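Local coordinates for protein molinate hydrolase (Gulosibacter molinativorax, PDB 4UB9) that hydrolyses the thiocarbamate herbicide molinate, probably by means of the zinc ion held in its amidohydrolase-family barrel, at residues T35-G41 / I79-Q85; P53-V57 / V67-I73; G213-S217 / F258-E262; A171-I175 / I228-L232; V328-T332 / D348-R352. All coordinates share one frame; numbering follows the deposited sequence.

Interaction 1: residues T35-G41 / I79-Q85; sequences TIAIVGG and IRQIDAQ
Ala37 and Val39 each use both backbone polar atoms on the parallel strand that carries Ile82. The Ala37 N bonds to Arg80 O at 3.0 Å, and the Ala37 O takes the Ile82 N at 2.8 Å. Two residues on, the straightest bond runs from Val39 N to Ile82 O, 2.8 Å long with an N-H...O angle of 171°. The Val39 O then accepts from Ala84 N at 2.7 Å, a more bent link. The alternate residues of the first strand turn their polar atoms the other way: the backbones of Ile36 and Ile38 pair with Ile59 and Val57.

Polar side chains are served as well. Thr35 OG1 bonds to Asp61 N, the Arg80 guanidinium forms a salt bridge with Glu473, and Asp83 OD1 receives Gln85 N at 3.1 Å, an Asx turn that closes the strand. On the apolar face, Ile82 CD1 lies 3.8 Å from Ile36 CD1, with Ile38 alongside pointing the same way, and His466 and Val468 pack on Ile82. Gly40 and Gly41, both facing Thr55, supply a G1 beta bulge at the corner of this mixed sheet, consistent with the small beta-sandwich domain that amidohydrolases carry beside their barrel.

Interaction 2: residues P53-V57 / V67-I73; sequences PETTV and VGSTDQI
Thr56 and Gly68 form the hydrogen-bonded pair of two antiparallel strands whose short axes run 4.7 Å apart, with non-hydrogen-bonded pairs to either side, Thr55 with Ser69 and Val57 with Val67. The Thr56 N meets Gly68 O at 2.9 Å, and the return bond from Gly68 N to Thr56 O is 3.1 Å; both are nearly linear. A third bond, 2.8 Å from Thr70 N to Glu54 O, is more bent and marks where the second chain leaves the sheet for a turn of helical shape.

Thr56 carries most of the side-chain contact, its two branches serving different neighbours. With chi1 at -75°, OG1 stands beside its own backbone N and CG2 lies opposite that N. The hydroxyl pairs with Thr70 OG1 at 3.2 Å, where either could be the donor, and also receives a weak bond from Gly40 N; the two threonine side chains cross at about a right angle, although Thr70 is poorly ordered. The methyl CG2 goes to Ile73, whose CG2 is 4.1 Å away, the two side chains sliding past each other in opposite directions. Over the other face, Thr55 CG2 rests 3.3 Å from Gly68 O and 4.2 Å from Val67 CG1, beside Leu43, while Thr55 OG1 reaches back to Val52 O. Val67 and Val57 touch loosely there, covered by Ile439.

Glu54, at a positive phi of 53°, and Thr55 bulge against Gly41 beside the open end of this beta hairpin, strands 55-60 and 63-69, which forms the outer edge of a four-stranded mixed sheet.

Interaction 3: residues G213-S217 / F258-E262; sequences GRHLS and FTFSE
Ser217 reaches Thr259 by way of its first torsion: a chi1 of -72° places OG opposite its own carbonyl carbon and aims it at the other loop. The chi1 of Thr259, -60°, sets the CG2 methyl opposite its backbone N, where it touches both the serine hydroxyl and the Phe260 ring. The contact joins two loops of the amidohydrolase TIM-barrel fold: a 3-10 turn ahead of helix 221-232, and the connection that ends at Ser261, the N-cap of helix 262-275.

The serine hydroxyl works in two directions. It donates to Thr259 O at 2.7 Å, approaching 27° out of the carbonyl plane, and it accepts from Arg214 NH1 at 2.8 Å, in the plane of the guanidinium and close to straight at 167°. An alanine here would lose both bonds, and would probably leave the Thr259 carbonyl without this donor and the arginine end less firmly fixed. That guanidinium has further partners: NH1 bonds to Gly176 O, NH2 bonds to Pro256 O of a neighbouring subunit, and Tyr257 of that subunit makes a cation-pi contact. Arg214 thus ties the loop pair to the subunit interface. Thr259 OG1 turns away to Ala242 O, on barrel strand 239-242.

Apolar atoms complete the join. Leu216 CB comes up to the edge of the Phe260 ring, 3.9 Å from CE1 and near the ring plane. One face of the same ring is covered from within its own segment, Thr259 CG2 sitting over the centre, 3.5 Å above the plane.

Interaction 4: residues A171-I175 / I228-L232; sequences AGTLI and IREYL
Tyr231 OH makes two hydrogen bonds to the chain entering strand 174-175. It donates to Ala171 O at 2.7 Å, in the carbonyl plane and on a lone pair, and accepts from Thr173 N at 2.9 Å. Strand 174-175 and its parallel neighbour 239-242 are joined by a beta-alpha-beta crossover that contains helix 221-232, as in the TIM-barrel fold, and the tyrosine ties this helix to the barrel. Its ring leaves the helix with CG opposite the backbone N (chi1 176°), which carries the hydroxyl into the bend at Gly172. That residue has a positive phi of 80°, and a side chain on it would run into the Tyr231 oxygen.

A phenylalanine in place of Tyr231 could keep the ring but not the hydroxyl, and would probably leave the buried Ala171 O and Thr173 N without this partner.

Around the polar centre the packing is apolar. Thr173 CG2 lies 4.1 Å from Tyr231 CE1, and Val210 and Met212 also touch the tyrosine. Ile175, reaching out from the strand, meets Ile228 at about a right angle, their CD1 atoms 4.1 Å apart. The same Ile175 CD1 makes a CH-pi contact over one face of the Tyr231 ring, 4.1 Å from its centroid and 26° off the normal.

Interaction 5: residues V328-T332 / D348-R352; sequences VQPTT and DFSGR
Gln329 and Phe349 set their flat groups at a shallow angle, the amide and ring planes 25° apart. The two side chains cross obliquely, and the amide oxygen comes to the rim of the ring: OE1 lies in the ring plane, 3.5 Å from Phe349 CE1 and 3.6 Å from CZ, where the slightly positive C-H edge would suit an oxygen. The other end of the amide is directed by Glu327, whose OE1 takes the Gln329 NE2.

Ser350 is turned toward the backbone instead. At chi1 -51° its OG stands opposite its own carbonyl carbon and donates to Gln329 O at 2.7 Å, tilted 24° from the carbonyl plane. Behind the hydroxyl, Ser350 CB packs on Thr331, 3.6 Å from its CB. A water extends this join, accepting from Thr331 N at 3.2 Å and donating to Ser350 O at 2.6 Å, so these buried polar atoms are served by solvent taken into the fold.

The Gln329 side chain is about 4 Å from that of His302, a zinc ligand, and the Phe349 side chain about 6 Å from the zinc ion itself. A loop after strand 326-328 is thereby held to the short helix 347-350 near the metal, consistent with the amidohydrolase plan of a zinc site at the mouth of a TIM barrel.

The five contacts fall into two groups. Interactions 1 and 2, their centres about 10 Å apart, are neighbours in one sheet, where Ile38 N lies 2.9 Å from Val57 O and Gly41 O 2.8 Å from Thr55 N; both lie far from the metal. The others belong to the barrel. Interactions 3 and 4 alternate along the chain and touch, with Leu216 CD1 3.7 Å from Ile175 CG2. Thr259 and Thr173 bring each of them to about 11 Å, side chain to zinc, but interaction 5 comes closer. Interactions 1 and 5 are about 39 Å apart between centres, whereas the nearest atoms of interactions 4 and 5 are about 10 Å apart.

Interaction 1: residues T35-G41 / I79-Q85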
# COMPACT_ATOMS: atom_id res chain seq x y z
N THR A 35 54.75 -18.65 6.96
CA THR A 35 55.96 -17.90 7.23
C THR A 35 56.31 -16.98 6.07
O THR A 35 56.23 -17.35 4.92
CB THR A 35 57.10 -18.86 7.51
OG1 THR A 35 56.76 -19.63 8.66
CG2 THR A 35 58.41 -18.11 7.79
N ILE A 36 56.64 -15.75 6.40
CA ILE A 36 56.86 -14.72 5.39
C ILE A 36 57.57 -13.52 6.02
O ILE A 36 57.52 -13.30 7.24
CB ILE A 36 55.52 -14.27 4.74
CG1 ILE A 36 55.75 -13.51 3.42
CG2 ILE A 36 54.71 -13.38 5.68
CD1 ILE A 36 54.54 -13.44 2.50
N ALA A 37 58.23 -12.73 5.18
CA ALA A 37 58.85 -11.48 5.62
C ALA A 37 58.49 -10.38 4.69
O ALA A 37 58.52 -10.52 3.47
CB ALA A 37 60.35 -11.63 5.69
N ILE A 38 58.19 -9.25 5.29
CA ILE A 38 57.77 -8.04 4.55
C ILE A 38 58.94 -7.09 4.77
O ILE A 38 59.19 -6.67 5.90
CB ILE A 38 56.48 -7.38 5.12
CG1 ILE A 38 55.46 -8.42 5.65
CG2 ILE A 38 55.85 -6.46 4.09
CD1 ILE A 38 54.95 -9.41 4.64
N VAL A 39 59.66 -6.78 3.71
CA VAL A 39 60.96 -6.10 3.90
C VAL A 39 61.05 -4.67 3.36
O VAL A 39 60.68 -4.36 2.22
CB VAL A 39 62.18 -6.94 3.39
CG1 VAL A 39 62.02 -8.39 3.77
CG2 VAL A 39 62.37 -6.79 1.88
N GLY A 40 61.56 -3.80 4.23
CA GLY A 40 62.14 -2.53 3.80
C GLY A 40 61.12 -1.48 3.46
O GLY A 40 61.35 -0.63 2.59
N GLY A 41 60.01 -1.49 4.19
CA GLY A 41 58.97 -0.47 3.99
C GLY A 41 58.80 0.44 5.19
O GLY A 41 59.34 0.18 6.26
N ILE A 79 63.20 -18.18 2.39
CA ILE A 79 61.99 -17.65 3.04
C ILE A 79 61.22 -16.70 2.12
O ILE A 79 61.79 -15.83 1.49
CB ILE A 79 62.32 -16.92 4.36
CG1 ILE A 79 62.80 -17.91 5.44
CG2 ILE A 79 61.12 -16.13 4.86
CD1 ILE A 79 61.88 -19.10 5.69
N ARG A 80 59.92 -16.92 2.03
CA ARG A 80 59.03 -16.12 1.18
C ARG A 80 59.11 -14.67 1.61
O ARG A 80 59.06 -14.36 2.81
CB ARG A 80 57.58 -16.62 1.24
CG ARG A 80 57.19 -17.53 0.08
CD ARG A 80 57.02 -16.72 -1.20
NE ARG A 80 55.83 -15.86 -1.17
CZ ARG A 80 54.59 -16.27 -1.41
NH1 ARG A 80 54.35 -17.54 -1.71
NH2 ARG A 80 53.58 -15.40 -1.36
N GLN A 81 59.20 -13.76 0.65
CA GLN A 81 59.37 -12.34 0.98
C GLN A 81 58.55 -11.43 0.15
O GLN A 81 58.29 -11.69 -1.01
CB GLN A 81 60.80 -11.90 0.74
CG GLN A 81 61.85 -12.70 1.44
CD GLN A 81 63.24 -12.09 1.29
OE1 GLN A 81 63.38 -10.91 0.93
NE2 GLN A 81 64.26 -12.89 1.57
N ILE A 82 58.27 -10.28 0.71
CA ILE A 82 57.64 -9.24 -0.06
C ILE A 82 58.54 -8.04 0.01
O ILE A 82 58.94 -7.59 1.10
CB ILE A 82 56.23 -8.90 0.46
CG1 ILE A 82 55.27 -10.05 0.10
CG2 ILE A 82 55.70 -7.60 -0.14
CD1 ILE A 82 53.95 -10.02 0.87
N ASP A 83 58.79 -7.46 -1.14
CA ASP A 83 59.60 -6.29 -1.22
C ASP A 83 58.75 -5.04 -0.99
O ASP A 83 58.05 -4.57 -1.89
CB ASP A 83 60.31 -6.21 -2.57
CG ASP A 83 61.18 -4.97 -2.70
OD1 ASP A 83 61.57 -4.37 -1.67
OD2 ASP A 83 61.49 -4.60 -3.85
N ALA A 84 58.93 -4.43 0.16
CA ALA A 84 58.18 -3.25 0.52
C ALA A 84 58.89 -1.91 0.27
O ALA A 84 58.42 -0.88 0.70
CB ALA A 84 57.71 -3.36 1.96
N GLN A 85 60.02 -1.93 -0.42
CA GLN A 85 60.79 -0.72 -0.62
C GLN A 85 59.91 0.30 -1.30
O GLN A 85 59.28 0.01 -2.29
CB GLN A 85 61.97 -1.02 -1.54
CG GLN A 85 63.35 -0.72 -0.96
CD GLN A 85 64.25 0.07 -1.91
OE1 GLN A 85 64.26 -0.15 -3.12
NE2 GLN A 85 64.99 1.00 -1.36

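Interaction 2: residues P53-V57 / V67-I73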
# COMPACT_ATOMS: atom_id res chain seq x y z
N PRO A 53 60.59 4.29 8.94
CA PRO A 53 61.02 3.79 7.64
C PRO A 53 61.93 2.55 7.73
O PRO A 53 62.38 2.18 8.80
CB PRO A 53 61.75 4.98 7.00
CG PRO A 53 61.65 6.12 7.97
CD PRO A 53 61.36 5.50 9.31
N GLU A 54 62.18 1.95 6.58
CA GLU A 54 63.18 0.85 6.47
C GLU A 54 62.97 -0.28 7.43
O GLU A 54 63.90 -0.71 8.13
CB GLU A 54 64.61 1.40 6.57
CG GLU A 54 65.00 1.81 5.19
CD GLU A 54 66.03 2.89 5.10
OE1 GLU A 54 66.48 3.43 6.13
OE2 GLU A 54 66.36 3.21 3.95
N THR A 55 61.72 -0.66 7.53
CA THR A 55 61.33 -1.63 8.54
C THR A 55 61.00 -2.93 7.87
O THR A 55 60.56 -2.97 6.74
CB THR A 55 60.16 -1.14 9.40
OG1 THR A 55 60.43 0.19 9.89
CG2 THR A 55 59.94 -2.05 10.58
N THR A 56 61.28 -3.98 8.61
CA THR A 56 60.99 -5.31 8.22
C THR A 56 60.14 -5.98 9.29
O THR A 56 60.37 -5.86 10.49
CB THR A 56 62.29 -6.11 7.95
OG1 THR A 56 62.83 -5.68 6.68
CG2 THR A 56 62.04 -7.63 7.91
N VAL A 57 59.14 -6.71 8.81
CA VAL A 57 58.25 -7.48 9.66
C VAL A 57 58.36 -8.95 9.34
O VAL A 57 58.28 -9.36 8.17
CB VAL A 57 56.79 -7.08 9.45
CG1 VAL A 57 55.88 -7.94 10.34
CG2 VAL A 57 56.60 -5.61 9.73
N VAL A 67 59.94 -7.49 14.53
CA VAL A 67 59.69 -6.19 13.90
C VAL A 67 60.86 -5.28 14.20
O VAL A 67 61.16 -5.00 15.35
CB VAL A 67 58.45 -5.49 14.46
CG1 VAL A 67 58.22 -4.15 13.76
CG2 VAL A 67 57.25 -6.39 14.30
N GLY A 68 61.54 -4.82 13.17
CA GLY A 68 62.65 -3.93 13.39
C GLY A 68 63.28 -3.44 12.14
O GLY A 68 62.75 -3.62 11.03
N SER A 69 64.40 -2.77 12.33
CA SER A 69 65.14 -2.22 11.21
C SER A 69 65.52 -3.30 10.24
O SER A 69 65.85 -4.44 10.59
CB SER A 69 66.39 -1.49 11.64
OG SER A 69 66.12 -0.10 11.66
N THR A 70 65.40 -2.91 8.99
CA THR A 70 65.55 -3.81 7.86
C THR A 70 66.88 -4.60 7.97
O THR A 70 66.91 -5.82 7.83
CB THR A 70 65.38 -3.01 6.54
OG1 THR A 70 65.24 -3.92 5.45
CG2 THR A 70 66.54 -2.01 6.29
N ASP A 71 67.94 -3.89 8.29
CA ASP A 71 69.30 -4.47 8.36
C ASP A 71 69.64 -5.29 9.63
O ASP A 71 70.59 -6.04 9.63
CB ASP A 71 70.32 -3.34 8.22
CG ASP A 71 70.13 -2.24 9.24
OD1 ASP A 71 70.00 -2.60 10.41
OD2 ASP A 71 70.15 -1.04 8.86
N GLN A 72 68.88 -5.08 10.69
CA GLN A 72 69.04 -5.87 11.93
C GLN A 72 68.23 -7.17 11.90
O GLN A 72 68.41 -8.04 12.73
CB GLN A 72 68.49 -5.12 13.12
CG GLN A 72 69.22 -4.12 13.92
CD GLN A 72 68.12 -3.31 14.65
OE1 GLN A 72 66.98 -3.79 14.83
NE2 GLN A 72 68.41 -2.07 14.94
N ILE A 73 67.31 -7.29 10.95
CA ILE A 73 66.51 -8.51 10.82
C ILE A 73 67.02 -9.31 9.61
O ILE A 73 66.92 -8.87 8.45
CB ILE A 73 64.99 -8.25 10.65
CG1 ILE A 73 64.49 -7.24 11.70
CG2 ILE A 73 64.22 -9.55 10.74
CD1 ILE A 73 64.60 -7.70 13.14

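Interaction 3: residues G213-S217 / F258-E262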
# COMPACT_ATOMS: atom_id res chain seq x y z
N GLY A 213 13.47 -12.36 19.07
CA GLY A 213 12.75 -11.29 18.39
C GLY A 213 11.87 -10.39 19.25
O GLY A 213 12.08 -10.28 20.46
N ARG A 214 10.91 -9.73 18.60
CA ARG A 214 10.11 -8.68 19.26
C ARG A 214 9.36 -9.21 20.48
O ARG A 214 9.06 -8.46 21.41
CB ARG A 214 9.14 -8.00 18.27
CG ARG A 214 9.81 -7.18 17.14
CD ARG A 214 10.62 -5.99 17.63
NE ARG A 214 9.75 -5.17 18.48
CZ ARG A 214 9.81 -5.09 19.81
NH1 ARG A 214 10.79 -5.63 20.50
NH2 ARG A 214 8.90 -4.34 20.43
N HIS A 215 9.08 -10.50 20.51
CA HIS A 215 8.29 -11.09 21.61
C HIS A 215 8.97 -10.96 22.98
O HIS A 215 8.31 -10.95 24.01
CB HIS A 215 7.91 -12.54 21.33
CG HIS A 215 9.01 -13.51 21.60
ND1 HIS A 215 9.11 -14.22 22.77
CD2 HIS A 215 10.06 -13.89 20.84
CE1 HIS A 215 10.18 -14.99 22.74
NE2 HIS A 215 10.77 -14.80 21.58
N LEU A 216 10.27 -10.81 22.98
CA LEU A 216 10.98 -10.58 24.21
C LEU A 216 10.46 -9.36 24.98
O LEU A 216 10.54 -9.31 26.20
CB LEU A 216 12.49 -10.38 23.97
CG LEU A 216 13.24 -11.61 23.51
CD1 LEU A 216 14.67 -11.22 23.33
CD2 LEU A 216 13.15 -12.78 24.48
N SER A 217 9.99 -8.35 24.27
CA SER A 217 9.49 -7.14 24.90
C SER A 217 8.20 -7.36 25.68
O SER A 217 7.79 -6.50 26.43
CB SER A 217 9.21 -6.05 23.85
OG SER A 217 10.40 -5.48 23.31
N PHE A 258 12.21 2.90 23.27
CA PHE A 258 13.02 1.89 23.94
C PHE A 258 12.40 0.53 23.76
O PHE A 258 11.20 0.35 23.86
CB PHE A 258 13.18 2.21 25.42
CG PHE A 258 14.24 3.21 25.69
CD1 PHE A 258 14.03 4.54 25.41
CD2 PHE A 258 15.44 2.83 26.27
CE1 PHE A 258 15.01 5.47 25.65
CE2 PHE A 258 16.44 3.75 26.51
CZ PHE A 258 16.22 5.07 26.19
N THR A 259 13.22 -0.44 23.46
CA THR A 259 12.73 -1.82 23.27
C THR A 259 12.30 -2.51 24.55
O THR A 259 11.36 -3.33 24.57
CB THR A 259 13.86 -2.68 22.62
OG1 THR A 259 14.19 -2.09 21.37
CG2 THR A 259 13.43 -4.11 22.39
N PHE A 260 13.03 -2.21 25.61
CA PHE A 260 12.94 -2.91 26.91
C PHE A 260 12.79 -1.93 28.06
O PHE A 260 13.26 -0.80 27.98
CB PHE A 260 14.21 -3.71 27.17
CG PHE A 260 14.42 -4.87 26.22
CD1 PHE A 260 13.54 -5.92 26.16
CD2 PHE A 260 15.51 -4.88 25.37
CE1 PHE A 260 13.74 -6.96 25.28
CE2 PHE A 260 15.70 -5.91 24.49
CZ PHE A 260 14.80 -6.95 24.44
N SER A 261 12.18 -2.40 29.16
CA SER A 261 12.27 -1.68 30.44
C SER A 261 13.68 -1.73 30.96
O SER A 261 14.47 -2.62 30.60
CB SER A 261 11.36 -2.30 31.51
OG SER A 261 11.82 -3.58 31.87
N GLU A 262 14.03 -0.79 31.81
CA GLU A 262 15.42 -0.75 32.35
C GLU A 262 15.74 -2.00 33.14
O GLU A 262 16.81 -2.56 33.08
CB GLU A 262 15.73 0.59 33.07
CG GLU A 262 15.61 1.72 32.01
CD GLU A 262 16.68 2.80 31.99
OE1 GLU A 262 17.73 2.63 32.63
OE2 GLU A 262 16.47 3.82 31.27
O HOH W 1 8.83 -3.43 26.21

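Interaction 4: residues A171-I175 / I228-L232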
# COMPACT_ATOMS: atom_id res chain seq x y z
N ALA A 171 27.86 -11.49 16.41
CA ALA A 171 26.82 -11.36 17.45
C ALA A 171 25.70 -12.35 17.29
O ALA A 171 24.95 -12.60 18.23
CB ALA A 171 26.20 -9.98 17.40
N GLY A 172 25.50 -12.80 16.07
CA GLY A 172 24.26 -13.49 15.67
C GLY A 172 23.20 -12.44 15.39
O GLY A 172 23.39 -11.53 14.58
N THR A 173 22.12 -12.49 16.15
CA THR A 173 21.03 -11.50 15.96
C THR A 173 21.16 -10.31 16.90
O THR A 173 22.04 -10.23 17.73
CB THR A 173 19.65 -12.13 16.11
OG1 THR A 173 18.66 -11.23 15.64
CG2 THR A 173 19.36 -12.50 17.56
N LEU A 174 20.29 -9.36 16.69
CA LEU A 174 20.15 -8.20 17.55
C LEU A 174 19.03 -8.52 18.52
O LEU A 174 17.86 -8.74 18.12
CB LEU A 174 19.65 -7.02 16.76
CG LEU A 174 20.35 -5.70 16.87
CD1 LEU A 174 20.91 -5.43 15.48
CD2 LEU A 174 19.37 -4.62 17.19
N ILE A 175 19.38 -8.55 19.79
CA ILE A 175 18.44 -8.99 20.77
C ILE A 175 17.29 -7.99 20.82
O ILE A 175 17.48 -6.83 21.16
CB ILE A 175 19.08 -9.12 22.16
CG1 ILE A 175 20.30 -10.04 22.15
CG2 ILE A 175 18.05 -9.60 23.17
CD1 ILE A 175 20.05 -11.42 21.62
N ILE A 228 17.96 -15.30 27.22
CA ILE A 228 19.23 -14.65 26.88
C ILE A 228 20.43 -15.49 27.27
O ILE A 228 21.39 -15.61 26.52
CB ILE A 228 19.39 -13.24 27.45
CG1 ILE A 228 20.73 -12.64 27.00
CG2 ILE A 228 19.33 -13.22 28.97
CD1 ILE A 228 20.83 -12.39 25.51
N ARG A 229 20.37 -16.14 28.42
CA ARG A 229 21.46 -17.01 28.82
C ARG A 229 21.67 -18.16 27.85
O ARG A 229 22.78 -18.46 27.44
CB ARG A 229 21.22 -17.57 30.20
CG ARG A 229 22.39 -18.41 30.63
CD ARG A 229 22.35 -18.56 32.13
NE ARG A 229 23.53 -19.24 32.60
CZ ARG A 229 23.77 -19.54 33.87
NH1 ARG A 229 22.91 -19.21 34.83
NH2 ARG A 229 24.90 -20.18 34.18
N GLU A 230 20.58 -18.80 27.50
CA GLU A 230 20.63 -19.89 26.53
C GLU A 230 21.18 -19.45 25.15
O GLU A 230 21.96 -20.18 24.51
CB GLU A 230 19.22 -20.47 26.39
CG GLU A 230 19.01 -21.36 25.17
CD GLU A 230 17.56 -21.79 24.99
OE1 GLU A 230 16.61 -20.97 25.13
OE2 GLU A 230 17.37 -22.99 24.70
N TYR A 231 20.72 -18.28 24.72
CA TYR A 231 21.18 -17.69 23.47
C TYR A 231 22.70 -17.53 23.50
O TYR A 231 23.38 -17.99 22.62
CB TYR A 231 20.52 -16.33 23.22
CG TYR A 231 21.08 -15.69 21.97
CD1 TYR A 231 20.69 -16.14 20.70
CD2 TYR A 231 22.04 -14.69 22.05
CE1 TYR A 231 21.20 -15.55 19.57
CE2 TYR A 231 22.56 -14.10 20.93
CZ TYR A 231 22.15 -14.54 19.69
OH TYR A 231 22.67 -13.99 18.54
N LEU A 232 23.20 -16.92 24.56
CA LEU A 232 24.62 -16.70 24.71
C LEU A 232 25.38 -18.02 24.71
O LEU A 232 26.49 -18.10 24.20
CB LEU A 232 24.94 -15.89 25.96
CG LEU A 232 24.41 -14.46 25.90
CD1 LEU A 232 24.47 -13.78 27.25
CD2 LEU A 232 25.18 -13.61 24.90

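Interaction 5: residues V328-T332 / D348-R352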
# COMPACT_ATOMS: atom_id res chain seq x y z
N VAL A 328 30.68 4.99 14.59
CA VAL A 328 29.87 5.98 13.89
C VAL A 328 29.90 5.65 12.43
O VAL A 328 30.79 4.93 11.97
CB VAL A 328 30.34 7.41 14.09
CG1 VAL A 328 30.37 7.74 15.56
CG2 VAL A 328 31.71 7.58 13.49
N GLN A 329 28.85 6.08 11.74
CA GLN A 329 28.61 5.68 10.33
C GLN A 329 28.30 6.92 9.55
O GLN A 329 27.16 7.37 9.52
CB GLN A 329 27.49 4.67 10.19
CG GLN A 329 27.91 3.33 10.77
CD GLN A 329 26.81 2.30 10.83
OE1 GLN A 329 25.81 2.39 10.12
NE2 GLN A 329 27.01 1.31 11.65
N PRO A 330 29.34 7.53 9.00
CA PRO A 330 29.18 8.77 8.31
C PRO A 330 29.03 8.57 6.83
O PRO A 330 29.20 7.50 6.26
CB PRO A 330 30.49 9.46 8.60
CG PRO A 330 31.46 8.33 8.48
CD PRO A 330 30.77 7.17 9.12
N THR A 331 28.80 9.70 6.22
CA THR A 331 28.54 9.80 4.85
C THR A 331 29.48 10.90 4.32
O THR A 331 29.76 11.87 5.01
CB THR A 331 27.07 10.15 4.76
OG1 THR A 331 26.53 9.63 3.56
CG2 THR A 331 26.86 11.57 4.95
N THR A 332 30.05 10.70 3.14
CA THR A 332 30.93 11.71 2.55
C THR A 332 30.13 12.91 2.12
O THR A 332 28.91 12.87 1.99
CB THR A 332 31.67 11.19 1.32
OG1 THR A 332 30.74 10.84 0.30
CG2 THR A 332 32.52 10.00 1.64
N ASP A 348 18.60 11.27 6.50
CA ASP A 348 18.70 11.47 7.95
C ASP A 348 19.61 10.51 8.72
O ASP A 348 19.87 10.72 9.90
CB ASP A 348 17.32 11.34 8.59
CG ASP A 348 16.56 12.63 8.59
OD1 ASP A 348 17.13 13.66 8.16
OD2 ASP A 348 15.39 12.61 9.03
N PHE A 349 20.04 9.45 8.06
CA PHE A 349 20.85 8.40 8.68
C PHE A 349 22.15 9.02 9.17
O PHE A 349 22.47 8.94 10.35
CB PHE A 349 21.06 7.31 7.65
CG PHE A 349 21.55 6.00 8.17
CD1 PHE A 349 22.82 5.87 8.74
CD2 PHE A 349 20.80 4.84 7.95
CE1 PHE A 349 23.30 4.62 9.15
CE2 PHE A 349 21.26 3.58 8.37
CZ PHE A 349 22.52 3.47 8.98
N SER A 350 22.86 9.72 8.28
CA SER A 350 24.16 10.36 8.60
C SER A 350 24.27 11.84 8.29
O SER A 350 25.30 12.46 8.58
CB SER A 350 25.25 9.68 7.83
OG SER A 350 25.16 8.27 8.03
N GLY A 351 23.20 12.40 7.77
CA GLY A 351 23.18 13.79 7.42
C GLY A 351 22.66 14.71 8.49
O GLY A 351 22.32 14.30 9.63
N ARG A 352 22.63 16.00 8.11
CA ARG A 352 22.15 17.11 8.96
C ARG A 352 22.78 17.03 10.38
O ARG A 352 24.00 17.00 10.51
CB ARG A 352 20.60 17.18 9.01
CG ARG A 352 19.87 17.37 7.68
CD ARG A 352 19.76 16.03 6.94
NE ARG A 352 19.24 16.13 5.57
CZ ARG A 352 18.07 15.64 5.15
NH1 ARG A 352 17.27 14.97 5.97
NH2 ARG A 352 17.70 15.81 3.88
O HOH W 2 24.70 7.90 11.72
O HOH W 3 27.88 12.00 8.20